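Local atomic coordinates of putative periplasmic protein ydgH (PDB entry 4EVU), a protein that is of unknown function but is a putative periplasmic, probably secreted protein, here represented by its C-terminal DUF1471 (YdgH/BhsA/McbA-like) domain. Residues K49-R55 against I66-K72. Numbering follows the deposited sequence.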
loop_
_atom_site.group_PDB
_atom_site.type_symbol
_atom_site.label_atom_id
_atom_site.label_comp_id
_atom_site.label_asym_id
_atom_site.label_seq_id
_atom_site.Cartn_x
_atom_site.Cartn_y
_atom_site.Cartn_z
ATOM N N LYS B 49 -1.054 -18.747 -4.125
ATOM C CA LYS B 49 -2.112 -18.590 -3.127
ATOM C C LYS B 49 -1.844 -17.402 -2.192
ATOM O O LYS B 49 -2.781 -16.878 -1.591
ATOM C CB LYS B 49 -2.242 -19.884 -2.317
ATOM C CG LYS B 49 -2.609 -21.119 -3.146
ATOM C CD LYS B 49 -4.097 -21.235 -3.363
ATOM C CE LYS B 49 -4.550 -22.689 -3.568
ATOM N NZ LYS B 49 -6.027 -22.829 -3.803
ATOM N N TYR B 50 -0.592 -16.945 -2.094
ATOM C CA TYR B 50 -0.219 -15.868 -1.196
ATOM C C TYR B 50 0.825 -15.009 -1.879
ATOM O O TYR B 50 1.562 -15.497 -2.740
ATOM C CB TYR B 50 0.389 -16.361 0.115
ATOM C CG TYR B 50 -0.415 -17.431 0.782
ATOM C CD1 TYR B 50 -1.514 -17.102 1.568
ATOM C CD2 TYR B 50 -0.147 -18.767 0.548
ATOM C CE1 TYR B 50 -2.302 -18.102 2.162
ATOM C CE2 TYR B 50 -0.906 -19.753 1.115
ATOM C CZ TYR B 50 -1.983 -19.437 1.912
ATOM O OH TYR B 50 -2.713 -20.500 2.466
ATOM N N TYR B 51 0.924 -13.757 -1.440
ATOM C CA TYR B 51 2.019 -12.892 -1.852
ATOM C C TYR B 51 2.493 -12.045 -0.676
ATOM O O TYR B 51 1.759 -11.838 0.272
ATOM C CB TYR B 51 1.631 -12.005 -3.052
ATOM C CG TYR B 51 0.577 -11.001 -2.719
ATOM C CD1 TYR B 51 0.902 -9.759 -2.222
ATOM C CD2 TYR B 51 -0.766 -11.308 -2.905
ATOM C CE1 TYR B 51 -0.075 -8.812 -1.907
ATOM C CE2 TYR B 51 -1.742 -10.371 -2.576
ATOM C CZ TYR B 51 -1.382 -9.121 -2.092
ATOM O OH TYR B 51 -2.363 -8.211 -1.758
ATOM N N HIS B 52 3.710 -11.529 -0.792
ATOM C CA HIS B 52 4.268 -10.618 0.180
ATOM C C HIS B 52 5.018 -9.530 -0.567
ATOM O O HIS B 52 5.930 -9.799 -1.353
ATOM C CB HIS B 52 5.230 -11.312 1.138
ATOM C CG HIS B 52 5.846 -10.395 2.118
ATOM N ND1 HIS B 52 5.117 -9.703 3.060
ATOM C CD2 HIS B 52 7.123 -9.977 2.236
ATOM C CE1 HIS B 52 5.938 -8.908 3.727
ATOM N NE2 HIS B 52 7.161 -9.073 3.262
ATOM N N ILE B 53 4.577 -8.272 -0.373
ATOM C CA ILE B 53 5.223 -7.149 -1.019
ATOM C C ILE B 53 6.635 -6.958 -0.456
ATOM O O ILE B 53 6.831 -6.910 0.742
ATOM C CB ILE B 53 4.369 -5.835 -0.915
ATOM C CG1 ILE B 53 2.967 -6.015 -1.626
ATOM C CG2 ILE B 53 5.169 -4.624 -1.428
ATOM C CD1 ILE B 53 2.124 -4.822 -1.863
ATOM N N THR B 54 7.610 -6.920 -1.358
ATOM C CA THR B 54 9.021 -6.759 -1.013
ATOM C C THR B 54 9.589 -5.378 -1.296
ATOM O O THR B 54 10.517 -4.946 -0.602
ATOM C CB THR B 54 9.848 -7.820 -1.744
ATOM O OG1 THR B 54 9.472 -7.835 -3.123
ATOM C CG2 THR B 54 9.544 -9.207 -1.139
ATOM N N ARG B 55 9.037 -4.667 -2.280
ATOM C CA ARG B 55 9.477 -3.323 -2.628
ATOM C C ARG B 55 8.307 -2.488 -3.087
ATOM O O ARG B 55 7.448 -3.001 -3.769
ATOM C CB ARG B 55 10.526 -3.326 -3.746
ATOM C CG ARG B 55 11.731 -4.214 -3.553
ATOM C CD ARG B 55 12.774 -3.593 -2.610
ATOM N NE ARG B 55 13.951 -4.451 -2.548
ATOM C CZ ARG B 55 14.074 -5.526 -1.744
ATOM N NH1 ARG B 55 13.114 -5.882 -0.877
ATOM N NH2 ARG B 55 15.163 -6.265 -1.815
ATOM N N ILE B 66 6.041 -1.785 -7.841
ATOM C CA ILE B 66 5.900 -2.749 -6.779
ATOM C C ILE B 66 6.514 -4.043 -7.165
ATOM O O ILE B 66 6.395 -4.462 -8.324
ATOM C CB ILE B 66 4.398 -3.107 -6.605
ATOM C CG1 ILE B 66 3.698 -2.059 -5.799
ATOM C CG2 ILE B 66 4.192 -4.483 -5.904
ATOM C CD1 ILE B 66 3.359 -2.536 -4.360
ATOM N N SER B 67 7.069 -4.719 -6.154
ATOM C CA SER B 67 7.386 -6.120 -6.328
ATOM C C SER B 67 6.875 -6.917 -5.134
ATOM O O SER B 67 6.786 -6.415 -4.029
ATOM C CB SER B 67 8.855 -6.322 -6.483
ATOM O OG SER B 67 9.549 -5.993 -5.338
ATOM N N ALA B 68 6.569 -8.182 -5.404
ATOM C CA ALA B 68 6.046 -9.117 -4.418
ATOM C C ALA B 68 6.524 -10.523 -4.676
ATOM O O ALA B 68 6.519 -11.009 -5.807
ATOM C CB ALA B 68 4.512 -9.114 -4.415
ATOM N N ASP B 69 6.932 -11.174 -3.608
ATOM C CA ASP B 69 7.236 -12.605 -3.644
ATOM C C ASP B 69 5.893 -13.374 -3.669
ATOM O O ASP B 69 4.915 -12.947 -3.029
ATOM C CB ASP B 69 7.996 -13.001 -2.403
ATOM C CG ASP B 69 9.468 -12.686 -2.423
ATOM O OD1 ASP B 69 10.057 -12.543 -3.513
ATOM O OD2 ASP B 69 10.058 -12.658 -1.290
ATOM N N LEU B 70 5.879 -14.483 -4.420
ATOM C CA LEU B 70 4.733 -15.362 -4.566
ATOM C C LEU B 70 4.947 -16.697 -3.871
ATOM O O LEU B 70 6.014 -17.262 -3.956
ATOM C CB LEU B 70 4.457 -15.604 -6.022
ATOM C CG LEU B 70 4.162 -14.402 -6.914
ATOM C CD1 LEU B 70 3.736 -14.932 -8.291
ATOM C CD2 LEU B 70 3.157 -13.449 -6.315
ATOM N N TYR B 71 3.873 -17.229 -3.282
ATOM C CA TYR B 71 3.902 -18.481 -2.531
ATOM C C TYR B 71 2.725 -19.379 -2.914
ATOM O O TYR B 71 1.577 -18.912 -3.135
ATOM C CB TYR B 71 3.846 -18.237 -1.020
ATOM C CG TYR B 71 4.870 -17.312 -0.493
ATOM C CD1 TYR B 71 6.019 -17.779 0.140
ATOM C CD2 TYR B 71 4.701 -15.911 -0.613
ATOM C CE1 TYR B 71 6.977 -16.881 0.630
ATOM C CE2 TYR B 71 5.648 -15.058 -0.167
ATOM C CZ TYR B 71 6.765 -15.522 0.480
ATOM O OH TYR B 71 7.732 -14.636 0.933
ATOM N N LYS B 72 3.021 -20.678 -2.928
ATOM C CA LYS B 72 1.991 -21.696 -3.040
ATOM C C LYS B 72 1.281 -21.912 -1.701
ATOM O O LYS B 72 1.825 -21.607 -0.623
ATOM C CB LYS B 72 2.584 -23.021 -3.549
ATOM C CG LYS B 72 3.274 -22.916 -4.907
ATOM C CD LYS B 72 2.298 -22.775 -6.060
ATOM C CE LYS B 72 2.974 -22.593 -7.403
ATOM N NZ LYS B 72 3.683 -23.773 -7.874
ATOM O OXT LYS B 72 0.119 -22.374 -1.669
HETATM O O HOH W 1 10.994 -9.903 -4.360
#
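Y51 and L70 pair across the two central strands of the sheet, arms of one antiparallel hairpin, and their side chains turn to the face covered by helix 32-45. This is the tight side. CD2 of L70 packs on CB of Y51 at 3.9 Å, and A68 CB lies obliquely to the Y51 ring. Further along, I53 and I66 cross at about a right angle, their CD1 methyls 3.6 Å apart, with M32 of the second subunit packed on both. On the other face Y71 is buried against L9, M17 and P19; H52 CB lies obliquely to its ring, 4.0 Å from Y71 CE2, while H52 ND1 bonds to L9 O. Both ends of the pairing carry a classic bulge: Y71 O accepts from K49 N (2.8 Å) and Y50 N, S67 O from T54 N (2.8 Å) and, weakly, R55 N. Regular backbone bonds between H52 and D69 hold the middle. The looser, partly exposed end is the T54 bulge, where T54 OG1, between its own N and carbonyl carbon (chi1 48°), is hydrogen-bonded to S67 OG at 2.9 Å and a water links it to D69 OD1. The chemistry implies an apolar face sealed against the helix, and a polar cluster tying the bulge to the neighbouring strand.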